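Local coordinates for protein decapping nuclease RAI1 (Scheffersomyces stipitis, PDB 5BTO) that removes the NAD cap from the 5' end of NAD-capped RNAs with the help of a divalent metal cation, and binds and stimulates the exoribonuclease RAT1, at residues N135-E149 / L384-R398. Residues are numbered along the deposited sequence; the frame is centred on the assembly and turned at random.
Sequences NVLAYDGQLFINSDE and LRNGEMLTSEFKQWR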
ATOM      1  N   ASN A 135       2.242 -16.170  12.939  1.00 15.75           N
ATOM      2  CA  ASN A 135       3.242 -17.069  12.372  1.00 15.96           C
ATOM      3  C   ASN A 135       2.631 -17.754  11.161  1.00 18.06           C
ATOM      4  O   ASN A 135       1.468 -18.157  11.197  1.00 18.79           O
ATOM      5  CB  ASN A 135       3.675 -18.120  13.388  1.00 18.44           C
ATOM      6  CG  ASN A 135       4.457 -17.534  14.538  1.00 19.99           C
ATOM      7  OD1 ASN A 135       5.157 -16.535  14.380  1.00 21.69           O
ATOM      8  ND2 ASN A 135       4.349 -18.156  15.705  1.00 20.90           N
ATOM      9  N   VAL A 136       3.404 -17.872  10.087  1.00 17.33           N
ATOM     10  CA  VAL A 136       2.915 -18.486   8.867  1.00 18.40           C
ATOM     11  C   VAL A 136       3.955 -19.454   8.354  1.00 19.83           C
ATOM     12  O   VAL A 136       5.140 -19.139   8.314  1.00 20.64           O
ATOM     13  CB  VAL A 136       2.658 -17.444   7.763  1.00 17.52           C
ATOM     14  CG1 VAL A 136       2.059 -18.114   6.540  1.00 21.16           C
ATOM     15  CG2 VAL A 136       1.769 -16.319   8.272  1.00 18.41           C
ATOM     16  N   LEU A 137       3.532 -20.638   7.943  1.00 18.76           N
ATOM     17  CA  LEU A 137       4.509 -21.512   7.307  1.00 21.52           C
ATOM     18  C   LEU A 137       3.882 -22.396   6.254  1.00 21.12           C
ATOM     19  O   LEU A 137       2.693 -22.751   6.336  1.00 21.29           O
ATOM     20  CB  LEU A 137       5.266 -22.334   8.340  1.00 24.74           C
ATOM     21  CG  LEU A 137       4.421 -23.291   9.161  1.00 20.82           C
ATOM     22  CD1 LEU A 137       4.247 -24.596   8.394  1.00 25.17           C
ATOM     23  CD2 LEU A 137       5.066 -23.537  10.494  1.00 25.19           C
ATOM     24  N   ALA A 138       4.693 -22.734   5.259  1.00 18.15           N
ATOM     25  CA  ALA A 138       4.258 -23.575   4.164  1.00 18.25           C
ATOM     26  C   ALA A 138       4.554 -25.025   4.488  1.00 17.18           C
ATOM     27  O   ALA A 138       5.655 -25.368   4.921  1.00 19.27           O
ATOM     28  CB  ALA A 138       4.969 -23.169   2.871  1.00 20.03           C
ATOM     29  N   TYR A 139       3.562 -25.875   4.276  1.00 18.00           N
ATOM     30  CA  TYR A 139       3.738 -27.300   4.450  1.00 21.04           C
ATOM     31  C   TYR A 139       2.731 -28.023   3.567  1.00 21.48           C
ATOM     32  O   TYR A 139       1.563 -27.635   3.492  1.00 21.57           O
ATOM     33  CB  TYR A 139       3.566 -27.684   5.925  1.00 23.28           C
ATOM     34  CG  TYR A 139       3.682 -29.168   6.173  1.00 22.48           C
ATOM     35  CD1 TYR A 139       4.928 -29.789   6.212  1.00 20.88           C
ATOM     36  CD2 TYR A 139       2.549 -29.947   6.368  1.00 24.26           C
ATOM     37  CE1 TYR A 139       5.035 -31.159   6.429  1.00 21.79           C
ATOM     38  CE2 TYR A 139       2.645 -31.305   6.583  1.00 23.90           C
ATOM     39  CZ  TYR A 139       3.888 -31.906   6.618  1.00 24.48           C
ATOM     40  OH  TYR A 139       3.977 -33.265   6.837  1.00 25.77           O
ATOM     41  N   ASP A 140       3.191 -29.059   2.874  1.00 21.82           N
ATOM     42  CA  ASP A 140       2.329 -29.822   1.980  1.00 24.13           C
ATOM     43  C   ASP A 140       1.519 -28.921   1.048  1.00 23.80           C
ATOM     44  O   ASP A 140       0.341 -29.167   0.806  1.00 24.54           O
ATOM     45  CB  ASP A 140       1.406 -30.730   2.795  1.00 25.44           C
ATOM     46  CG  ASP A 140       0.957 -31.967   2.029  1.00 28.36           C
ATOM     47  OD1 ASP A 140       1.495 -32.252   0.937  1.00 31.30           O
ATOM     48  OD2 ASP A 140       0.070 -32.677   2.543  1.00 28.00           O
ATOM     49  N   GLY A 141       2.156 -27.878   0.525  1.00 22.49           N
ATOM     50  CA  GLY A 141       1.521 -27.010  -0.449  1.00 22.16           C
ATOM     51  C   GLY A 141       0.466 -26.076   0.122  1.00 21.10           C
ATOM     52  O   GLY A 141      -0.322 -25.506  -0.626  1.00 22.87           O
ATOM     53  N   GLN A 142       0.468 -25.913   1.440  1.00 19.43           N
ATOM     54  CA  GLN A 142      -0.555 -25.114   2.123  1.00 18.42           C
ATOM     55  C   GLN A 142       0.082 -24.184   3.148  1.00 18.31           C
ATOM     56  O   GLN A 142       1.163 -24.473   3.667  1.00 19.14           O
ATOM     57  CB  GLN A 142      -1.562 -26.043   2.818  1.00 19.38           C
ATOM     58  CG  GLN A 142      -2.233 -27.005   1.869  1.00 19.60           C
ATOM     59  CD  GLN A 142      -3.165 -27.982   2.563  1.00 21.02           C
ATOM     60  OE1 GLN A 142      -2.862 -28.501   3.639  1.00 19.73           O
ATOM     61  NE2 GLN A 142      -4.313 -28.229   1.946  1.00 25.09           N
ATOM     62  N   LEU A 143      -0.568 -23.055   3.427  1.00 17.66           N
ATOM     63  CA  LEU A 143      -0.087 -22.157   4.475  1.00 17.53           C
ATOM     64  C   LEU A 143      -0.859 -22.367   5.771  1.00 17.72           C
ATOM     65  O   LEU A 143      -2.084 -22.383   5.773  1.00 19.12           O
ATOM     66  CB  LEU A 143      -0.207 -20.688   4.058  1.00 18.02           C
ATOM     67  CG  LEU A 143       0.595 -20.225   2.845  1.00 17.82           C
ATOM     68  CD1 LEU A 143       0.528 -18.690   2.738  1.00 20.26           C
ATOM     69  CD2 LEU A 143       2.051 -20.712   2.938  1.00 19.89           C
ATOM     70  N   PHE A 144      -0.130 -22.529   6.867  1.00 15.26           N
ATOM     71  CA  PHE A 144      -0.728 -22.660   8.192  1.00 16.28           C
ATOM     72  C   PHE A 144      -0.439 -21.387   8.970  1.00 15.47           C
ATOM     73  O   PHE A 144       0.710 -20.937   9.023  1.00 16.41           O
ATOM     74  CB  PHE A 144      -0.158 -23.893   8.910  1.00 15.85           C
ATOM     75  CG  PHE A 144      -0.474 -25.190   8.218  1.00 17.03           C
ATOM     76  CD1 PHE A 144       0.228 -25.576   7.083  1.00 17.16           C
ATOM     77  CD2 PHE A 144      -1.469 -26.020   8.701  1.00 17.71           C
ATOM     78  CE1 PHE A 144      -0.061 -26.766   6.433  1.00 17.22           C
ATOM     79  CE2 PHE A 144      -1.767 -27.214   8.060  1.00 19.35           C
ATOM     80  CZ  PHE A 144      -1.070 -27.586   6.923  1.00 18.77           C
ATOM     81  N   ILE A 145      -1.483 -20.778   9.533  1.00 13.25           N
ATOM     82  CA  ILE A 145      -1.334 -19.477  10.195  1.00 14.27           C
ATOM     83  C   ILE A 145      -1.883 -19.531  11.612  1.00 16.86           C
ATOM     84  O   ILE A 145      -3.042 -19.920  11.816  1.00 16.76           O
ATOM     85  CB  ILE A 145      -2.078 -18.373   9.415  1.00 14.74           C
ATOM     86  CG1 ILE A 145      -1.571 -18.323   7.963  1.00 16.24           C
ATOM     87  CG2 ILE A 145      -1.916 -17.001  10.107  1.00 14.92           C
ATOM     88  CD1 ILE A 145      -2.216 -17.248   7.106  1.00 17.32           C
ATOM     89  N   ASN A 146      -1.061 -19.157  12.591  1.00 17.58           N
ATOM     90  CA  ASN A 146      -1.534 -19.036  13.970  1.00 18.54           C
ATOM     91  C   ASN A 146      -0.915 -17.836  14.654  1.00 18.36           C
ATOM     92  O   ASN A 146       0.068 -17.279  14.172  1.00 18.22           O
ATOM     93  CB  ASN A 146      -1.232 -20.289  14.804  1.00 19.98           C
ATOM     94  CG  ASN A 146      -2.091 -20.360  16.078  1.00 24.97           C
ATOM     95  OD1 ASN A 146      -3.107 -19.669  16.197  1.00 30.07           O
ATOM     96  ND2 ASN A 146      -1.684 -21.184  17.026  1.00 27.97           N
ATOM     97  N   SER A 147      -1.485 -17.441  15.783  1.00 17.75           N
ATOM     98  CA  SER A 147      -0.828 -16.465  16.640  1.00 20.73           C
ATOM     99  C   SER A 147       0.412 -17.099  17.261  1.00 21.52           C
ATOM    100  O   SER A 147       0.552 -18.327  17.297  1.00 22.04           O
ATOM    101  CB  SER A 147      -1.776 -16.011  17.749  1.00 24.24           C
ATOM    102  OG  SER A 147      -2.331 -17.128  18.430  1.00 28.24           O
ATOM    103  N   ASP A 148       1.314 -16.260  17.755  1.00 23.27           N
ATOM    104  CA  ASP A 148       2.516 -16.759  18.401  1.00 25.30           C
ATOM    105  C   ASP A 148       2.323 -16.876  19.911  1.00 28.76           C
ATOM    106  O   ASP A 148       1.988 -15.901  20.585  1.00 28.96           O
ATOM    107  CB  ASP A 148       3.699 -15.853  18.082  1.00 25.96           C
ATOM    108  CG  ASP A 148       5.006 -16.395  18.623  1.00 27.70           C
ATOM    109  OD1 ASP A 148       5.573 -17.325  18.012  1.00 27.91           O
ATOM    110  OD2 ASP A 148       5.472 -15.886  19.658  1.00 29.47           O
ATOM    111  N   GLU A 149       2.551 -18.074  20.436  1.00 30.72           N
ATOM    112  CA  GLU A 149       2.287 -18.364  21.842  1.00 35.37           C
ATOM    113  C   GLU A 149       2.987 -17.399  22.797  1.00 36.24           C
ATOM    114  O   GLU A 149       2.354 -16.819  23.681  1.00 36.61           O
ATOM    115  CB  GLU A 149       2.680 -19.810  22.164  1.00 40.50           C
ATOM    116  CG  GLU A 149       2.322 -20.252  23.566  1.00 45.10           C
ATOM    117  CD  GLU A 149       2.488 -21.745  23.763  1.00 49.06           C
ATOM    118  OE1 GLU A 149       2.544 -22.479  22.754  1.00 51.14           O
ATOM    119  OE2 GLU A 149       2.565 -22.185  24.927  1.00 51.05           O
ATOM    120  N   LEU A 384       8.249 -24.216  15.392  1.00 21.84           N
ATOM    121  CA  LEU A 384       6.884 -24.247  14.851  1.00 19.73           C
ATOM    122  C   LEU A 384       6.552 -25.568  14.152  1.00 20.14           C
ATOM    123  O   LEU A 384       5.465 -26.115  14.334  1.00 21.12           O
ATOM    124  CB  LEU A 384       6.652 -23.070  13.898  1.00 20.06           C
ATOM    125  CG  LEU A 384       6.809 -21.680  14.531  1.00 19.85           C
ATOM    126  CD1 LEU A 384       6.831 -20.576  13.480  1.00 21.44           C
ATOM    127  CD2 LEU A 384       5.705 -21.420  15.553  1.00 21.16           C
ATOM    128  N   ARG A 385       7.491 -26.083  13.364  1.00 19.63           N
ATOM    129  CA  ARG A 385       7.244 -27.291  12.582  1.00 22.05           C
ATOM    130  C   ARG A 385       7.301 -28.546  13.430  1.00 24.04           C
ATOM    131  O   ARG A 385       6.801 -29.598  13.023  1.00 26.19           O
ATOM    132  CB  ARG A 385       8.243 -27.403  11.419  1.00 19.93           C
ATOM    133  CG  ARG A 385       7.989 -26.389  10.330  1.00 22.32           C
ATOM    134  CD  ARG A 385       9.004 -26.481   9.200  1.00 21.79           C
ATOM    135  NE  ARG A 385       8.748 -25.411   8.241  1.00 23.25           N
ATOM    136  CZ  ARG A 385       7.894 -25.509   7.233  1.00 21.75           C
ATOM    137  NH1 ARG A 385       7.225 -26.646   7.040  1.00 20.44           N
ATOM    138  NH2 ARG A 385       7.704 -24.473   6.421  1.00 21.41           N
ATOM    139  N   ASN A 386       7.902 -28.433  14.610  1.00 24.44           N
ATOM    140  CA  ASN A 386       8.132 -29.598  15.455  1.00 26.72           C
ATOM    141  C   ASN A 386       7.433 -29.533  16.813  1.00 30.93           C
ATOM    142  O   ASN A 386       8.000 -29.933  17.832  1.00 32.70           O
ATOM    143  CB  ASN A 386       9.636 -29.844  15.612  1.00 28.93           C
ATOM    144  CG  ASN A 386      10.294 -30.253  14.306  1.00 28.59           C
ATOM    145  OD1 ASN A 386       9.879 -31.220  13.664  1.00 32.11           O
ATOM    146  ND2 ASN A 386      11.315 -29.514  13.898  1.00 31.54           N
ATOM    147  N   GLY A 387       6.193 -29.051  16.823  1.00 32.56           N
ATOM    148  CA  GLY A 387       5.410 -29.047  18.045  1.00 33.48           C
ATOM    149  C   GLY A 387       4.398 -27.929  18.213  1.00 34.05           C
ATOM    150  O   GLY A 387       3.226 -28.195  18.475  1.00 33.88           O
ATOM    151  N   GLU A 388       4.832 -26.679  18.075  1.00 32.16           N
ATOM    152  CA  GLU A 388       3.924 -25.559  18.343  1.00 31.95           C
ATOM    153  C   GLU A 388       2.814 -25.396  17.305  1.00 29.19           C
ATOM    154  O   GLU A 388       1.652 -25.209  17.668  1.00 31.12           O
ATOM    155  CB  GLU A 388       4.668 -24.228  18.545  1.00 34.20           C
ATOM    156  CG  GLU A 388       3.697 -23.032  18.644  1.00 39.91           C
ATOM    157  CD  GLU A 388       4.320 -21.759  19.210  1.00 43.48           C
ATOM    158  OE1 GLU A 388       5.328 -21.858  19.944  1.00 44.64           O
ATOM    159  OE2 GLU A 388       3.785 -20.656  18.929  1.00 42.65           O
ATOM    160  N   MET A 389       3.164 -25.471  16.025  1.00 25.29           N
ATOM    161  CA  MET A 389       2.180 -25.351  14.946  1.00 24.58           C
ATOM    162  C   MET A 389       1.811 -26.722  14.371  1.00 23.59           C
ATOM    163  O   MET A 389       0.673 -27.179  14.503  1.00 25.65           O
ATOM    164  CB  MET A 389       2.717 -24.438  13.836  1.00 27.87           C
ATOM    165  CG  MET A 389       1.779 -24.248  12.644  1.00 31.71           C
ATOM    166  SD  MET A 389       0.984 -22.635  12.618  1.00 35.26           S
ATOM    167  CE  MET A 389       2.420 -21.608  12.993  1.00 18.26           C
ATOM    168  N   LEU A 390       2.775 -27.369  13.723  1.00 22.87           N
ATOM    169  CA  LEU A 390       2.560 -28.710  13.183  1.00 22.35           C
ATOM    170  C   LEU A 390       2.771 -29.746  14.274  1.00 25.31           C
ATOM    171  O   LEU A 390       3.664 -29.600  15.122  1.00 27.61           O
ATOM    172  CB  LEU A 390       3.512 -28.982  12.013  1.00 22.37           C
ATOM    173  CG  LEU A 390       3.445 -28.013  10.830  1.00 22.85           C
ATOM    174  CD1 LEU A 390       4.446 -28.400   9.741  1.00 25.05           C
ATOM    175  CD2 LEU A 390       2.034 -27.907  10.266  1.00 23.82           C
ATOM    176  N   THR A 391       1.952 -30.795  14.258  1.00 25.96           N
ATOM    177  CA  THR A 391       2.105 -31.887  15.211  1.00 26.75           C
ATOM    178  C   THR A 391       2.718 -33.091  14.509  1.00 27.84           C
ATOM    179  O   THR A 391       2.627 -33.223  13.289  1.00 27.71           O
ATOM    180  CB  THR A 391       0.757 -32.304  15.803  1.00 28.55           C
ATOM    181  OG1 THR A 391      -0.047 -32.897  14.776  1.00 28.50           O
ATOM    182  CG2 THR A 391       0.027 -31.088  16.379  1.00 28.40           C
ATOM    183  N   SER A 392       3.342 -33.976  15.273  1.00 29.42           N
ATOM    184  CA  SER A 392       3.933 -35.172  14.679  1.00 32.52           C
ATOM    185  C   SER A 392       2.856 -36.049  14.044  1.00 30.76           C
ATOM    186  O   SER A 392       3.067 -36.633  12.982  1.00 30.18           O
ATOM    187  CB  SER A 392       4.759 -35.956  15.703  1.00 36.66           C
ATOM    188  OG  SER A 392       3.973 -36.369  16.806  1.00 41.37           O
ATOM    189  N   GLU A 393       1.695 -36.121  14.687  1.00 28.27           N
ATOM    190  CA  GLU A 393       0.596 -36.926  14.167  1.00 29.54           C
ATOM    191  C   GLU A 393       0.123 -36.401  12.812  1.00 27.22           C
ATOM    192  O   GLU A 393      -0.133 -37.169  11.888  1.00 27.92           O
ATOM    193  CB  GLU A 393      -0.573 -36.955  15.164  1.00 31.66           C
ATOM    194  CG  GLU A 393      -0.292 -37.731  16.452  1.00 35.82           C
ATOM    195  CD  GLU A 393       0.561 -36.962  17.461  1.00 40.15           C
ATOM    196  OE1 GLU A 393       0.796 -35.743  17.273  1.00 37.68           O
ATOM    197  OE2 GLU A 393       0.994 -37.592  18.453  1.00 45.49           O
ATOM    198  N   PHE A 394       0.004 -35.080  12.688  1.00 24.39           N
ATOM    199  CA  PHE A 394      -0.470 -34.510  11.441  1.00 22.21           C
ATOM    200  C   PHE A 394       0.547 -34.716  10.315  1.00 24.04           C
ATOM    201  O   PHE A 394       0.182 -35.073   9.198  1.00 24.30           O
ATOM    202  CB  PHE A 394      -0.779 -33.022  11.642  1.00 20.61           C
ATOM    203  CG  PHE A 394      -1.205 -32.310  10.395  1.00 22.34           C
ATOM    204  CD1 PHE A 394      -2.455 -32.541   9.834  1.00 21.33           C
ATOM    205  CD2 PHE A 394      -0.368 -31.372   9.802  1.00 22.53           C
ATOM    206  CE1 PHE A 394      -2.849 -31.875   8.690  1.00 21.76           C
ATOM    207  CE2 PHE A 394      -0.753 -30.701   8.662  1.00 21.60           C
ATOM    208  CZ  PHE A 394      -1.986 -30.939   8.104  1.00 20.86           C
ATOM    209  N   LYS A 395       1.823 -34.488  10.605  1.00 23.59           N
ATOM    210  CA  LYS A 395       2.850 -34.650   9.583  1.00 24.64           C
ATOM    211  C   LYS A 395       2.938 -36.096   9.105  1.00 24.98           C
ATOM    212  O   LYS A 395       3.049 -36.359   7.910  1.00 26.46           O
ATOM    213  CB  LYS A 395       4.212 -34.175  10.095  1.00 24.25           C
ATOM    214  CG  LYS A 395       4.244 -32.663  10.358  1.00 24.22           C
ATOM    215  CD  LYS A 395       5.628 -32.172  10.725  1.00 26.53           C
ATOM    216  CE  LYS A 395       6.059 -32.656  12.104  1.00 26.57           C
ATOM    217  NZ  LYS A 395       7.501 -32.316  12.356  1.00 26.41           N
ATOM    218  N   GLN A 396       2.871 -37.026  10.045  1.00 25.82           N
ATOM    219  CA  GLN A 396       2.931 -38.441   9.689  1.00 28.52           C
ATOM    220  C   GLN A 396       1.759 -38.802   8.782  1.00 27.75           C
ATOM    221  O   GLN A 396       1.920 -39.511   7.784  1.00 27.82           O
ATOM    222  CB  GLN A 396       2.940 -39.316  10.943  1.00 30.04           C
ATOM    223  CG  GLN A 396       3.219 -40.780  10.676  1.00 31.46           C
ATOM    224  CD  GLN A 396       3.268 -41.587  11.951  1.00 34.91           C
ATOM    225  OE1 GLN A 396       2.322 -42.299  12.284  1.00 39.45           O
ATOM    226  NE2 GLN A 396       4.374 -41.480  12.677  1.00 37.57           N
ATOM    227  N   TRP A 397       0.577 -38.297   9.121  1.00 24.79           N
ATOM    228  CA  TRP A 397      -0.590 -38.522   8.285  1.00 24.44           C
ATOM    229  C   TRP A 397      -0.374 -37.978   6.878  1.00 24.18           C
ATOM    230  O   TRP A 397      -0.552 -38.692   5.903  1.00 25.52           O
ATOM    231  CB  TRP A 397      -1.857 -37.922   8.918  1.00 24.42           C
ATOM    232  CG  TRP A 397      -2.968 -37.684   7.945  1.00 24.57           C
ATOM    233  CD1 TRP A 397      -3.523 -36.473   7.609  1.00 23.72           C
ATOM    234  CD2 TRP A 397      -3.665 -38.669   7.174  1.00 25.70           C
ATOM    235  NE1 TRP A 397      -4.510 -36.651   6.676  1.00 25.63           N
ATOM    236  CE2 TRP A 397      -4.622 -37.989   6.392  1.00 26.32           C
ATOM    237  CE3 TRP A 397      -3.572 -40.062   7.068  1.00 25.30           C
ATOM    238  CZ2 TRP A 397      -5.479 -38.649   5.521  1.00 27.41           C
ATOM    239  CZ3 TRP A 397      -4.426 -40.716   6.198  1.00 26.87           C
ATOM    240  CH2 TRP A 397      -5.372 -40.012   5.439  1.00 26.80           C
ATOM    241  N   ARG A 398      -0.001 -36.701   6.762  1.00 24.46           N
ATOM    242  CA  ARG A 398       0.145 -36.107   5.440  1.00 24.43           C
ATOM    243  C   ARG A 398       1.236 -36.795   4.614  1.00 24.97           C
ATOM    244  O   ARG A 398       1.102 -36.947   3.405  1.00 25.45           O
ATOM    245  CB  ARG A 398       0.396 -34.599   5.550  1.00 23.47           C
ATOM    246  CG  ARG A 398      -0.835 -33.832   6.005  1.00 22.39           C
ATOM    247  CD  ARG A 398      -1.938 -33.916   4.964  1.00 22.20           C
ATOM    248  NE  ARG A 398      -2.984 -32.930   5.219  1.00 21.88           N
ATOM    249  CZ  ARG A 398      -2.890 -31.641   4.903  1.00 21.51           C
ATOM    250  NH1 ARG A 398      -1.789 -31.171   4.328  1.00 22.40           N
ATOM    251  NH2 ARG A 398      -3.896 -30.812   5.186  1.00 21.57           N
TER
HETATM  252  O   HOH W   1       2.426 -20.225  16.398  1.00 27.58           O
HETATM  253  O   HOH W   2      -0.098 -35.187   1.698  1.00 34.11           O
HETATM  254  O   HOH W   3      -0.490 -23.651  18.072  1.00 38.35           O
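Leu390 lies across two aromatic rings of a beta hairpin, and around it the C-terminal helices pack on one face of the large mixed sheet of this PD-(D/E)XK nuclease fold. Strands 135-139 and 142-147 join through a type I' turn, and the branched leucine suits its place because it serves both: CD1 lies over the Tyr139 ring, 4.0 Å from its centroid, while CD2 sits above the middle of the Phe144 ring, 8° off the normal. Phe394, from helix 392-398, meets Phe144 obliquely, its CE2 3.6 Å from Phe144 CZ. Met389 fills the other end of the face; its chain bends at chi2 (105°), bringing SD to 3.9 Å from Asn146 CB and CE against Asn135 CB. Asn146 itself reaches Ser85 with its amide and lies beside the substrate-binding Tyr114.

Two arginines grip carbonyl oxygens end-on. Arg385, extended from CG to NE, slides past Leu137, whose CD1 lies over one guanidinium face, and sends NH1 and NH2 to Ala138 O, the NH2 bond being 2.7 Å. Arg398 turns at chi2 (-65°), laying its guanidinium over Phe394 CZ; NH1 and NH2 both bond Gln142 OE1, NH2 on a lone pair and NH1 from above the carbonyl plane. NH1 also forms a salt bridge to Asp140 OD2, and NE pairs with Glu98 of helix 87-101. A leucine in place of Arg398 would probably leave Gln142 OE1 and the carboxylates of Asp140 and Glu98 without this shared partner. At the opposite end, Glu388, salt-bridged to Arg383, accepts at OE2 from Glu149 N at 3.2 Å, and a water donating to that same OE2 also accepts from Asn135 ND2 and donates to Ser147 O at 2.8 Å.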